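Local coordinates for secreted protein ASP-2 (Necator americanus, PDB 1U53), which is of unknown molecular function but is a hookworm secreted protein of the CAP (pathogenesis-related-1) family and a vaccine antigen for human hookworm infection, at residues A[10-14]-A[15-19]; A[56-59]-A[60-63]; A[62-65]-A[66-70]; A[76-79]-A[80-83]; A[151-154]-A[155-158]. All blocks are in the same frame, centred on the assembly; numbering follows the deposited sequence.

Contact 1 of 5, residues A[10-14]-A[15-19]; sequences NGMSE and EARQK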
loop_
_atom_site.group_PDB
_atom_site.type_symbol
_atom_site.label_atom_id
_atom_site.label_comp_id
_atom_site.label_asym_id
_atom_site.label_seq_id
_atom_site.Cartn_x
_atom_site.Cartn_y
_atom_site.Cartn_z
ATOM N N ASN A 10 13.358 -4.136 -16.520
ATOM C CA ASN A 10 14.227 -4.518 -15.394
ATOM C C ASN A 10 13.812 -5.807 -14.662
ATOM O O ASN A 10 14.334 -6.088 -13.555
ATOM C CB ASN A 10 14.295 -3.352 -14.379
ATOM C CG ASN A 10 12.935 -3.073 -13.746
ATOM O OD1 ASN A 10 12.007 -3.851 -13.954
ATOM N ND2 ASN A 10 12.812 -1.966 -12.965
ATOM N N GLY A 11 12.929 -6.587 -15.281
ATOM C CA GLY A 11 12.468 -7.865 -14.687
ATOM C C GLY A 11 11.097 -7.773 -14.059
ATOM O O GLY A 11 10.450 -8.775 -13.800
ATOM N N MET A 12 10.647 -6.560 -13.806
ATOM C CA MET A 12 9.304 -6.358 -13.303
ATOM C C MET A 12 8.362 -6.300 -14.507
ATOM O O MET A 12 8.691 -5.669 -15.503
ATOM C CB MET A 12 9.301 -5.030 -12.542
ATOM C CG MET A 12 8.056 -4.757 -11.849
ATOM S SD MET A 12 7.527 -6.059 -10.677
ATOM C CE MET A 12 6.086 -5.146 -10.134
ATOM N N SER A 13 7.202 -6.966 -14.465
ATOM C CA SER A 13 6.356 -6.935 -15.641
ATOM C C SER A 13 5.335 -5.809 -15.572
ATOM O O SER A 13 4.909 -5.417 -14.460
ATOM C CB SER A 13 5.608 -8.278 -15.787
ATOM O OG SER A 13 4.719 -8.458 -14.683
ATOM N N GLU A 14 4.923 -5.296 -16.734
ATOM C CA GLU A 14 3.898 -4.275 -16.774
ATOM C C GLU A 14 2.600 -4.779 -16.137
ATOM O O GLU A 14 1.890 -4.021 -15.471
ATOM C CB GLU A 14 3.643 -3.768 -18.195
ATOM C CG GLU A 14 2.993 -2.396 -18.251
ATOM C CD GLU A 14 3.810 -1.261 -17.597
ATOM O OE1 GLU A 14 5.045 -1.340 -17.490
ATOM O OE2 GLU A 14 3.191 -0.259 -17.181
ATOM N N GLU A 15 2.308 -6.068 -16.310
ATOM C CA GLU A 15 1.098 -6.664 -15.700
ATOM C C GLU A 15 1.149 -6.568 -14.176
ATOM O O GLU A 15 0.149 -6.252 -13.514
ATOM C CB GLU A 15 0.978 -8.121 -16.105
ATOM C CG GLU A 15 0.707 -8.359 -17.595
ATOM C CD GLU A 15 1.941 -8.210 -18.537
ATOM O OE1 GLU A 15 3.114 -8.144 -18.098
ATOM O OE2 GLU A 15 1.715 -8.208 -19.774
ATOM N N ALA A 16 2.328 -6.813 -13.611
ATOM C CA ALA A 16 2.453 -6.764 -12.155
ATOM C C ALA A 16 2.381 -5.342 -11.656
ATOM O O ALA A 16 1.835 -5.050 -10.557
ATOM C CB ALA A 16 3.797 -7.428 -11.702
ATOM N N ARG A 17 2.965 -4.415 -12.419
ATOM C CA ARG A 17 2.918 -3.019 -12.016
ATOM C C ARG A 17 1.469 -2.584 -12.035
ATOM O O ARG A 17 1.014 -1.908 -11.110
ATOM C CB ARG A 17 3.691 -2.152 -13.005
ATOM C CG ARG A 17 5.155 -2.449 -13.075
ATOM C CD ARG A 17 5.846 -1.439 -14.034
ATOM N NE ARG A 17 7.298 -1.597 -13.928
ATOM C CZ ARG A 17 8.080 -2.029 -14.901
ATOM N NH1 ARG A 17 7.577 -2.241 -16.114
ATOM N NH2 ARG A 17 9.381 -2.151 -14.715
ATOM N N GLN A 18 0.725 -2.947 -13.084
ATOM C CA GLN A 18 -0.679 -2.572 -13.162
ATOM C C GLN A 18 -1.462 -3.180 -12.028
ATOM O O GLN A 18 -2.306 -2.518 -11.437
ATOM C CB GLN A 18 -1.270 -3.006 -14.509
ATOM C CG GLN A 18 -0.681 -2.167 -15.648
ATOM C CD GLN A 18 -1.248 -2.525 -17.023
ATOM O OE1 GLN A 18 -1.828 -3.596 -17.219
ATOM N NE2 GLN A 18 -1.079 -1.622 -17.976
ATOM N N LYS A 19 -1.159 -4.433 -11.692
ATOM C CA LYS A 19 -1.908 -5.093 -10.619
ATOM C C LYS A 19 -1.687 -4.378 -9.308
ATOM O O LYS A 19 -2.630 -4.091 -8.569
ATOM C CB LYS A 19 -1.518 -6.576 -10.534
ATOM C CG LYS A 19 -2.313 -7.395 -9.531
ATOM C CD LYS A 19 -3.779 -7.429 -9.946
ATOM C CE LYS A 19 -4.602 -8.327 -9.088
ATOM N NZ LYS A 19 -6.051 -8.122 -9.458
HETATM O O HOH W 1 9.041 -4.193 -17.983
#
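The guanidinium of R17 has M12 over one face: the carbonyl carbon of M12 lies there toward the rim, and its CB comes to 3.6 Å from R17 NH2. Near the plane, at the edge, E14 OE1 forms a salt bridge with R17 NH1 at 3.0 Å. The carboxylate and guanidinium planes stand 48° apart, and the pairing goes through this one oxygen, met nearly along its C-O axis. CG of N10 is also at the edge, in the plane. Its OD1 lies 3.2 Å from R17 NH2, at too poor an angle for a hydrogen bond, and is used instead by M12 N, while N10 ND2 donates to E60. NH2 of R17 gives a bond to P8 O, NE makes a salt bridge with E60, and a water links NH1 to M12 O. All three nitrogens are thus engaged, which should fix how the group is turned. Next to the arginine, M12 bends at chi2 (56°) and lays CE on A16 CB, 3.6 Å away. S13 OG, swung between its own N and carbonyl carbon (chi1 64°), accepts from A16 N at 3.1 Å, while S13 O takes R17 N at 3.0 Å. The chain here makes an Asx turn, N10 OD1 to M12 N at 3.0 Å, followed by a serine N-cap that starts helix 14-32.

Contact 2 of 5, residues A[56-59]-A[60-63]; sequences DCEV and EKTA
V59 and A63 sit one turn apart on the buried side of the first turns of helix 57-67, joined through V59 O, which accepts A63 N at 3.0 Å and has A63 CB 3.6 Å away. T62 OG1 also comes to 3.2 Å from V59 O. The threonine hydroxyl is swung between its backbone N and carbonyl carbon (chi1 43°), which turns it back onto the preceding turn; its hydrogen bond goes to Q162. D56 caps the start: its OD1 accepts V59 N at 3.2 Å from well above the carboxylate plane and E58 N weakly, while OD2 pairs with K145. The exposed side, E58 and K61, is looser. The two run side by side in the same direction, and between the side chains the one approach is E58 OE2 to K61 CD, at 4.0 Å; the charged ends are 6.0 Å apart, OE2 to NZ, so any attraction is probably weak. E60, by contrast, is buried at the end of an extended chain. Its OE1 shares a water with C57 O, 3.1 Å from OE1, and OE2 is bonded to Y55 OH. C57 carries the disulfide to C7. With the hydroxyl, the water, the N10 amide and the R17 guanidinium all turned to it, the buried carboxylate of E60 is well satisfied and probably stays ionised.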
loop_
_atom_site.group_PDB
_atom_site.type_symbol
_atom_site.label_atom_id
_atom_site.label_comp_id
_atom_site.label_asym_id
_atom_site.label_seq_id
_atom_site.Cartn_x
_atom_site.Cartn_y
_atom_site.Cartn_z
ATOM N N ASP A 56 5.305 5.014 -9.750
ATOM C CA ASP A 56 6.506 5.901 -9.859
ATOM C C ASP A 56 7.720 4.995 -10.063
ATOM O O ASP A 56 8.049 4.176 -9.179
ATOM C CB ASP A 56 6.645 6.690 -8.558
ATOM C CG ASP A 56 7.853 7.601 -8.534
ATOM O OD1 ASP A 56 8.903 7.238 -9.065
ATOM O OD2 ASP A 56 7.767 8.712 -7.971
ATOM N N CYS A 57 8.393 5.107 -11.217
ATOM C CA CYS A 57 9.456 4.153 -11.548
ATOM C C CYS A 57 10.674 4.301 -10.639
ATOM O O CYS A 57 11.452 3.349 -10.481
ATOM C CB CYS A 57 9.942 4.370 -12.999
ATOM S SG CYS A 57 8.669 4.263 -14.227
ATOM N N GLU A 58 10.881 5.520 -10.109
ATOM C CA GLU A 58 11.971 5.732 -9.153
ATOM C C GLU A 58 11.769 5.043 -7.813
ATOM O O GLU A 58 12.705 4.519 -7.200
ATOM C CB GLU A 58 12.295 7.233 -8.978
ATOM C CG GLU A 58 12.920 7.825 -10.243
ATOM C CD GLU A 58 14.256 7.170 -10.533
ATOM O OE1 GLU A 58 14.357 6.397 -11.521
ATOM O OE2 GLU A 58 15.163 7.375 -9.699
ATOM N N VAL A 59 10.531 5.034 -7.364
ATOM C CA VAL A 59 10.139 4.299 -6.156
ATOM C C VAL A 59 10.281 2.814 -6.426
ATOM O O VAL A 59 10.758 2.063 -5.567
ATOM C CB VAL A 59 8.723 4.658 -5.768
ATOM C CG1 VAL A 59 8.314 3.870 -4.500
ATOM C CG2 VAL A 59 8.682 6.198 -5.437
ATOM N N GLU A 60 9.889 2.361 -7.620
ATOM C CA GLU A 60 10.148 0.933 -7.983
ATOM C C GLU A 60 11.641 0.562 -7.893
ATOM O O GLU A 60 12.015 -0.527 -7.445
ATOM C CB GLU A 60 9.654 0.639 -9.409
ATOM C CG GLU A 60 10.011 -0.745 -9.890
ATOM C CD GLU A 60 9.436 -0.997 -11.265
ATOM O OE1 GLU A 60 10.252 -1.053 -12.202
ATOM O OE2 GLU A 60 8.188 -1.117 -11.390
ATOM N N LYS A 61 12.495 1.527 -8.283
ATOM C CA LYS A 61 13.940 1.289 -8.299
ATOM C C LYS A 61 14.425 1.020 -6.919
ATOM O O LYS A 61 15.157 0.073 -6.703
ATOM C CB LYS A 61 14.655 2.539 -8.792
ATOM C CG LYS A 61 16.153 2.452 -8.708
ATOM C CD LYS A 61 16.761 3.807 -9.026
ATOM C CE LYS A 61 18.286 3.753 -8.939
ATOM N NZ LYS A 61 18.919 2.681 -9.822
ATOM N N THR A 62 14.008 1.832 -5.960
ATOM C CA THR A 62 14.457 1.558 -4.570
ATOM C C THR A 62 13.799 0.309 -3.955
ATOM O O THR A 62 14.418 -0.418 -3.198
ATOM C CB THR A 62 14.315 2.806 -3.650
ATOM O OG1 THR A 62 13.074 3.479 -3.868
ATOM C CG2 THR A 62 15.499 3.776 -3.932
ATOM N N ALA A 63 12.545 0.032 -4.308
ATOM C CA ALA A 63 11.939 -1.237 -3.878
ATOM C C ALA A 63 12.726 -2.423 -4.421
ATOM O O ALA A 63 13.019 -3.415 -3.701
ATOM C CB ALA A 63 10.472 -1.298 -4.327
HETATM O O HOH W 2 12.002 1.488 -12.206
#

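Contact 3 of 5, residues A[62-65]-A[66-70]; sequences TAMN and NAKQC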
loop_
_atom_site.group_PDB
_atom_site.type_symbol
_atom_site.label_atom_id
_atom_site.label_comp_id
_atom_site.label_asym_id
_atom_site.label_seq_id
_atom_site.Cartn_x
_atom_site.Cartn_y
_atom_site.Cartn_z
ATOM N N THR A 62 14.008 1.832 -5.960
ATOM C CA THR A 62 14.457 1.558 -4.570
ATOM C C THR A 62 13.799 0.309 -3.955
ATOM O O THR A 62 14.418 -0.418 -3.198
ATOM C CB THR A 62 14.315 2.806 -3.650
ATOM O OG1 THR A 62 13.074 3.479 -3.868
ATOM C CG2 THR A 62 15.499 3.776 -3.932
ATOM N N ALA A 63 12.545 0.032 -4.308
ATOM C CA ALA A 63 11.939 -1.237 -3.878
ATOM C C ALA A 63 12.726 -2.423 -4.421
ATOM O O ALA A 63 13.019 -3.415 -3.701
ATOM C CB ALA A 63 10.472 -1.298 -4.327
ATOM N N MET A 64 13.096 -2.329 -5.699
ATOM C CA MET A 64 13.992 -3.284 -6.348
ATOM C C MET A 64 15.312 -3.491 -5.626
ATOM O O MET A 64 15.786 -4.630 -5.491
ATOM C CB MET A 64 14.263 -2.855 -7.817
ATOM C CG MET A 64 15.128 -3.864 -8.561
ATOM S SD MET A 64 15.394 -3.243 -10.247
ATOM C CE MET A 64 16.455 -1.833 -9.940
ATOM N N ASN A 65 15.946 -2.390 -5.193
ATOM C CA ASN A 65 17.204 -2.491 -4.491
ATOM C C ASN A 65 17.059 -3.384 -3.251
ATOM O O ASN A 65 17.995 -4.066 -2.880
ATOM C CB ASN A 65 17.694 -1.107 -4.063
ATOM C CG ASN A 65 18.142 -0.255 -5.230
ATOM O OD1 ASN A 65 18.310 -0.762 -6.338
ATOM N ND2 ASN A 65 18.282 1.057 -5.008
ATOM N N ASN A 66 15.894 -3.352 -2.596
ATOM C CA ASN A 66 15.644 -4.242 -1.469
ATOM C C ASN A 66 15.389 -5.644 -1.974
ATOM O O ASN A 66 16.107 -6.594 -1.627
ATOM C CB ASN A 66 14.421 -3.724 -0.670
ATOM C CG ASN A 66 14.093 -4.579 0.566
ATOM O OD1 ASN A 66 14.480 -5.736 0.648
ATOM N ND2 ASN A 66 13.357 -3.995 1.532
ATOM N N ALA A 67 14.391 -5.776 -2.833
ATOM C CA ALA A 67 14.030 -7.130 -3.331
ATOM C C ALA A 67 15.228 -7.899 -3.857
ATOM O O ALA A 67 15.323 -9.059 -3.579
ATOM C CB ALA A 67 12.947 -7.045 -4.384
ATOM N N LYS A 68 16.114 -7.269 -4.632
ATOM C CA LYS A 68 17.190 -8.023 -5.283
ATOM C C LYS A 68 18.160 -8.656 -4.295
ATOM O O LYS A 68 18.907 -9.571 -4.663
ATOM C CB LYS A 68 17.983 -7.115 -6.225
ATOM C CG LYS A 68 17.199 -6.772 -7.487
ATOM C CD LYS A 68 17.169 -7.982 -8.374
ATOM C CE LYS A 68 16.804 -7.665 -9.815
ATOM N NZ LYS A 68 16.434 -8.923 -10.532
ATOM N N GLN A 69 18.218 -8.163 -3.053
ATOM C CA GLN A 69 19.125 -8.785 -2.072
ATOM C C GLN A 69 18.633 -10.132 -1.540
ATOM O O GLN A 69 19.402 -10.888 -0.928
ATOM C CB GLN A 69 19.344 -7.860 -0.893
ATOM C CG GLN A 69 19.879 -6.499 -1.246
ATOM C CD GLN A 69 19.882 -5.574 -0.048
ATOM O OE1 GLN A 69 20.460 -5.898 1.015
ATOM N NE2 GLN A 69 19.256 -4.416 -0.196
ATOM N N CYS A 70 17.347 -10.439 -1.752
ATOM C CA CYS A 70 16.777 -11.742 -1.433
ATOM C C CYS A 70 16.944 -12.089 0.053
ATOM O O CYS A 70 17.227 -13.219 0.409
ATOM C CB CYS A 70 17.382 -12.832 -2.341
ATOM S SG CYS A 70 16.664 -12.740 -4.004
#
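A63 and A67, and M64 and K68, are joined by regular i to i+4 helix bonds: A67 N reaches A63 O at 2.9 Å and K68 N reaches M64 O at 2.8 Å. One step earlier the bond from N66 N to T62 O is weak. Beyond K68 the pattern tightens: Q69 N turns to N66 O and C70 N to A67 O, making a type I turn from A67 to C70, and C70 leaves helical angles with positive phi. This is the C-terminal exit of helix 57-67, and the chain leaving it is held by the disulfide C70-C153 to the hairpin of the CAP-family sheet. N65 O has no main-chain N at bonding range, Q69 N being 4.1 Å off. The Q69 side chain fills in: extended beyond CG, it brings NE2 to N65 O as a donor at 3.0 Å, with the oxygen lying in the amide plane. M64 and K68 touch through their CG atoms at 3.7 Å. The lysine then bends at chi2 (-74°) and carries NZ off to E151 and Y149. N66, with CG anti to its backbone N (chi1 -179°), turns its amide inward to Y158, E85 and K73.

Contact 4 of 5, residues A[76-79]-A[80-83]; sequences QPNQ and RKGL
This is a surface contact in the loop between helix 57-67 and strand 84-90, in which the short 3-10 turn 77-79 runs straight into the type II turn from R80 to L83. The join is P77 O, which accepts R80 N at 3.0 Å; the donor stands above the carbonyl plane, 64° out of it. The same oxygen is 3.4 Å from K81 CA in a C-H...O contact, and a water bridges it weakly to G82 N. G82 has the positive phi usual at the third place of a type II turn. R80 is the side chain that spans the junction. With chi1 at 50°, its CG lies between the backbone N and carbonyl carbon, 3.6 Å from Q76 O, and from there the chain runs extended to NE. Its NH1 donates to L83 O at 3.1 Å, that oxygen lying close to the guanidinium plane, while NH2 bonds to S75 O; the guanidinium thus joins the residue before Q76 to the end of the type II turn. On the outer side N78 and K81 lie alongside, pointing the same way: N78 ND2 comes 3.4 Å from K81 CD, a plain packing contact near the lysine's bend at chi3. Inward, L83 packs on V59 and T62 of helix 57-67, and both R80 and L83 rest on Q162 of strand 157-164.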
loop_
_atom_site.group_PDB
_atom_site.type_symbol
_atom_site.label_atom_id
_atom_site.label_comp_id
_atom_site.label_asym_id
_atom_site.label_seq_id
_atom_site.Cartn_x
_atom_site.Cartn_y
_atom_site.Cartn_z
ATOM N N GLN A 76 16.757 0.142 5.407
ATOM C CA GLN A 76 17.019 1.266 6.257
ATOM C C GLN A 76 16.569 2.538 5.545
ATOM O O GLN A 76 16.566 2.597 4.322
ATOM C CB GLN A 76 18.521 1.295 6.510
ATOM C CG GLN A 76 18.958 0.222 7.488
ATOM C CD GLN A 76 18.798 0.717 8.919
ATOM O OE1 GLN A 76 17.926 0.266 9.648
ATOM N NE2 GLN A 76 19.646 1.673 9.316
ATOM N N PRO A 77 16.148 3.566 6.302
ATOM C CA PRO A 77 15.603 4.769 5.692
ATOM C C PRO A 77 16.460 5.450 4.608
ATOM O O PRO A 77 15.886 5.951 3.650
ATOM C CB PRO A 77 15.372 5.692 6.901
ATOM C CG PRO A 77 14.987 4.704 7.977
ATOM C CD PRO A 77 16.027 3.603 7.772
ATOM N N ASN A 78 17.785 5.502 4.767
ATOM C CA ASN A 78 18.649 6.103 3.775
ATOM C C ASN A 78 18.703 5.285 2.478
ATOM O O ASN A 78 19.190 5.780 1.465
ATOM C CB ASN A 78 20.054 6.345 4.343
ATOM C CG ASN A 78 20.854 7.306 3.524
ATOM O OD1 ASN A 78 22.002 7.016 3.134
ATOM N ND2 ASN A 78 20.266 8.458 3.215
ATOM N N GLN A 79 18.130 4.079 2.484
ATOM C CA GLN A 79 18.054 3.268 1.247
ATOM C C GLN A 79 16.685 3.412 0.563
ATOM O O GLN A 79 16.412 2.785 -0.477
ATOM C CB GLN A 79 18.407 1.811 1.537
ATOM C CG GLN A 79 19.884 1.644 1.723
ATOM C CD GLN A 79 20.221 0.381 2.437
ATOM O OE1 GLN A 79 20.375 -0.678 1.817
ATOM N NE2 GLN A 79 20.425 0.482 3.749
ATOM N N ARG A 80 15.840 4.248 1.168
ATOM C CA ARG A 80 14.550 4.577 0.591
ATOM C C ARG A 80 14.131 5.932 1.108
ATOM O O ARG A 80 13.090 6.101 1.771
ATOM C CB ARG A 80 13.541 3.514 1.007
ATOM C CG ARG A 80 13.541 3.231 2.498
ATOM C CD ARG A 80 12.258 2.502 2.888
ATOM N NE ARG A 80 12.386 1.704 4.103
ATOM C CZ ARG A 80 11.550 1.730 5.132
ATOM N NH1 ARG A 80 10.502 2.562 5.130
ATOM N NH2 ARG A 80 11.759 0.921 6.181
ATOM N N LYS A 81 14.963 6.939 0.837
ATOM C CA LYS A 81 14.725 8.228 1.455
ATOM C C LYS A 81 13.340 8.766 1.192
ATOM O O LYS A 81 12.907 8.882 0.054
ATOM C CB LYS A 81 15.758 9.246 0.981
ATOM C CG LYS A 81 17.127 8.930 1.510
ATOM C CD LYS A 81 18.164 9.872 0.968
ATOM C CE LYS A 81 18.942 9.199 -0.165
ATOM N NZ LYS A 81 18.269 9.244 -1.493
ATOM N N GLY A 82 12.673 9.120 2.265
ATOM C CA GLY A 82 11.373 9.759 2.161
ATOM C C GLY A 82 10.245 8.779 1.854
ATOM O O GLY A 82 9.132 9.225 1.507
ATOM N N LEU A 83 10.526 7.481 1.960
ATOM C CA LEU A 83 9.535 6.452 1.532
ATOM C C LEU A 83 9.154 5.464 2.607
ATOM O O LEU A 83 9.989 5.103 3.457
ATOM C CB LEU A 83 10.080 5.639 0.362
ATOM C CG LEU A 83 10.425 6.486 -0.844
ATOM C CD1 LEU A 83 11.162 5.595 -1.862
ATOM C CD2 LEU A 83 9.174 7.103 -1.472
HETATM O O HOH W 3 13.581 7.854 5.073
#

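Contact 5 of 5, residues A[151-154]-A[155-158]; sequences EACS and NMCY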
loop_
_atom_site.group_PDB
_atom_site.type_symbol
_atom_site.label_atom_id
_atom_site.label_comp_id
_atom_site.label_asym_id
_atom_site.label_seq_id
_atom_site.Cartn_x
_atom_site.Cartn_y
_atom_site.Cartn_z
ATOM N N GLU A 151 10.783 -10.285 -6.863
ATOM C CA GLU A 151 12.002 -11.014 -7.209
ATOM C C GLU A 151 11.828 -12.490 -6.958
ATOM O O GLU A 151 11.403 -12.888 -5.881
ATOM C CB GLU A 151 13.169 -10.506 -6.356
ATOM C CG GLU A 151 14.535 -11.195 -6.635
ATOM C CD GLU A 151 15.163 -10.887 -7.991
ATOM O OE1 GLU A 151 14.528 -10.234 -8.836
ATOM O OE2 GLU A 151 16.316 -11.368 -8.231
ATOM N N ALA A 152 12.231 -13.315 -7.932
ATOM C CA ALA A 152 12.220 -14.751 -7.722
ATOM C C ALA A 152 13.548 -15.133 -7.149
ATOM O O ALA A 152 14.519 -15.323 -7.901
ATOM C CB ALA A 152 12.011 -15.480 -9.037
ATOM N N CYS A 153 13.615 -15.237 -5.824
ATOM C CA CYS A 153 14.853 -15.591 -5.172
ATOM C C CYS A 153 14.979 -17.092 -5.154
ATOM O O CYS A 153 14.070 -17.812 -5.582
ATOM C CB CYS A 153 14.856 -15.069 -3.747
ATOM S SG CYS A 153 14.705 -13.296 -3.635
ATOM N N SER A 154 16.088 -17.591 -4.634
ATOM C CA SER A 154 16.315 -19.037 -4.705
ATOM C C SER A 154 15.223 -19.805 -3.968
ATOM O O SER A 154 14.725 -20.829 -4.467
ATOM C CB SER A 154 17.688 -19.384 -4.131
ATOM O OG SER A 154 18.697 -18.767 -4.916
ATOM N N ASN A 155 14.832 -19.304 -2.800
ATOM C CA ASN A 155 13.884 -20.011 -1.941
ATOM C C ASN A 155 12.622 -19.265 -1.544
ATOM O O ASN A 155 11.889 -19.731 -0.672
ATOM C CB ASN A 155 14.585 -20.504 -0.673
ATOM C CG ASN A 155 15.479 -21.694 -0.950
ATOM O OD1 ASN A 155 15.648 -22.099 -2.103
ATOM N ND2 ASN A 155 16.033 -22.272 0.091
ATOM N N MET A 156 12.357 -18.130 -2.182
ATOM C CA MET A 156 11.125 -17.395 -1.919
ATOM C C MET A 156 10.834 -16.489 -3.100
ATOM O O MET A 156 11.742 -16.113 -3.848
ATOM C CB MET A 156 11.238 -16.512 -0.661
ATOM C CG MET A 156 12.316 -15.408 -0.800
ATOM S SD MET A 156 12.282 -14.345 0.668
ATOM C CE MET A 156 13.832 -13.497 0.401
ATOM N N CYS A 157 9.571 -16.120 -3.235
ATOM C CA CYS A 157 9.191 -15.058 -4.155
ATOM C C CYS A 157 9.093 -13.859 -3.219
ATOM O O CYS A 157 8.325 -13.920 -2.252
ATOM C CB CYS A 157 7.827 -15.354 -4.796
ATOM S SG CYS A 157 7.239 -13.953 -5.799
ATOM N N TYR A 158 9.905 -12.810 -3.446
ATOM C CA TYR A 158 10.029 -11.720 -2.478
ATOM C C TYR A 158 9.490 -10.425 -3.092
ATOM O O TYR A 158 9.898 -10.028 -4.184
ATOM C CB TYR A 158 11.508 -11.585 -2.069
ATOM C CG TYR A 158 11.819 -10.502 -1.074
ATOM C CD1 TYR A 158 10.955 -10.231 0.000
ATOM C CD2 TYR A 158 13.015 -9.808 -1.133
ATOM C CE1 TYR A 158 11.246 -9.238 0.943
ATOM C CE2 TYR A 158 13.304 -8.783 -0.207
ATOM C CZ TYR A 158 12.431 -8.513 0.827
ATOM O OH TYR A 158 12.746 -7.529 1.743
#
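C153 packs across the turn on M156 and Y158, and the torsions of the cysteine and the methionine decide where their sulfur ends meet. C153 holds SG anti to its carbonyl carbon (chi1 -60°), which puts SG 3.9 Å from Y158 CB; its own CB rests 3.9 Å from M156 CG. M156 places CG between the backbone N and carbonyl carbon (chi1 63°) and then runs out extended, bringing CE to 4.1 Å from C153 SG. The ring of Y158 leaves the sheet on the face it shares with E151, toward N66 and I87, and the carboxylate of E151 leaves the hairpin for K68. The next pair toward the turn, A152 with C157, is non-hydrogen-bonded, with its side chains on the opposite face. The main chain is a tight antiparallel hairpin: E151 and Y158 are a hydrogen-bonded pair, with E151 N to Y158 O at 2.8 Å and Y158 N to E151 O at 2.9 Å, and then C153 N reaches M156 O at 2.9 Å. S154 and N155 make the exposed two-residue connection, and S93 OG holds C153 O from outside. Three main-chain bonds thus hold the hairpin, and the sulfur-rich patch of C153, M156 and the Y158 CB is apolar; its contacts lie beside the disulfide from C153 to C70, a covalent link that probably limits how far C153 can move.

In the fold
Along the chain the contacts come in order from 1 to 5. Contacts 2 and 3 are consecutive parts of helix 57-67 and share T62 and A63. Their centres are about 10 Å apart. Contact 1, at the start of helix 14-32, meets contact 2 at E60, with about 12 Å between centres. Contact 4, in the loop leading to strand 84-90, rests on T62 and V59, its centre also about 12 Å from that of contact 2. Contact 5 is the tip of the hairpin of strands 145-152 and 157-164; the disulfide C70–C153 joins it to contact 3, about 11 Å away between centres. Helix 57-67 therefore connects with all the others, tying the N-terminal helix, a loop and the central sheet into one compact CAP-family domain.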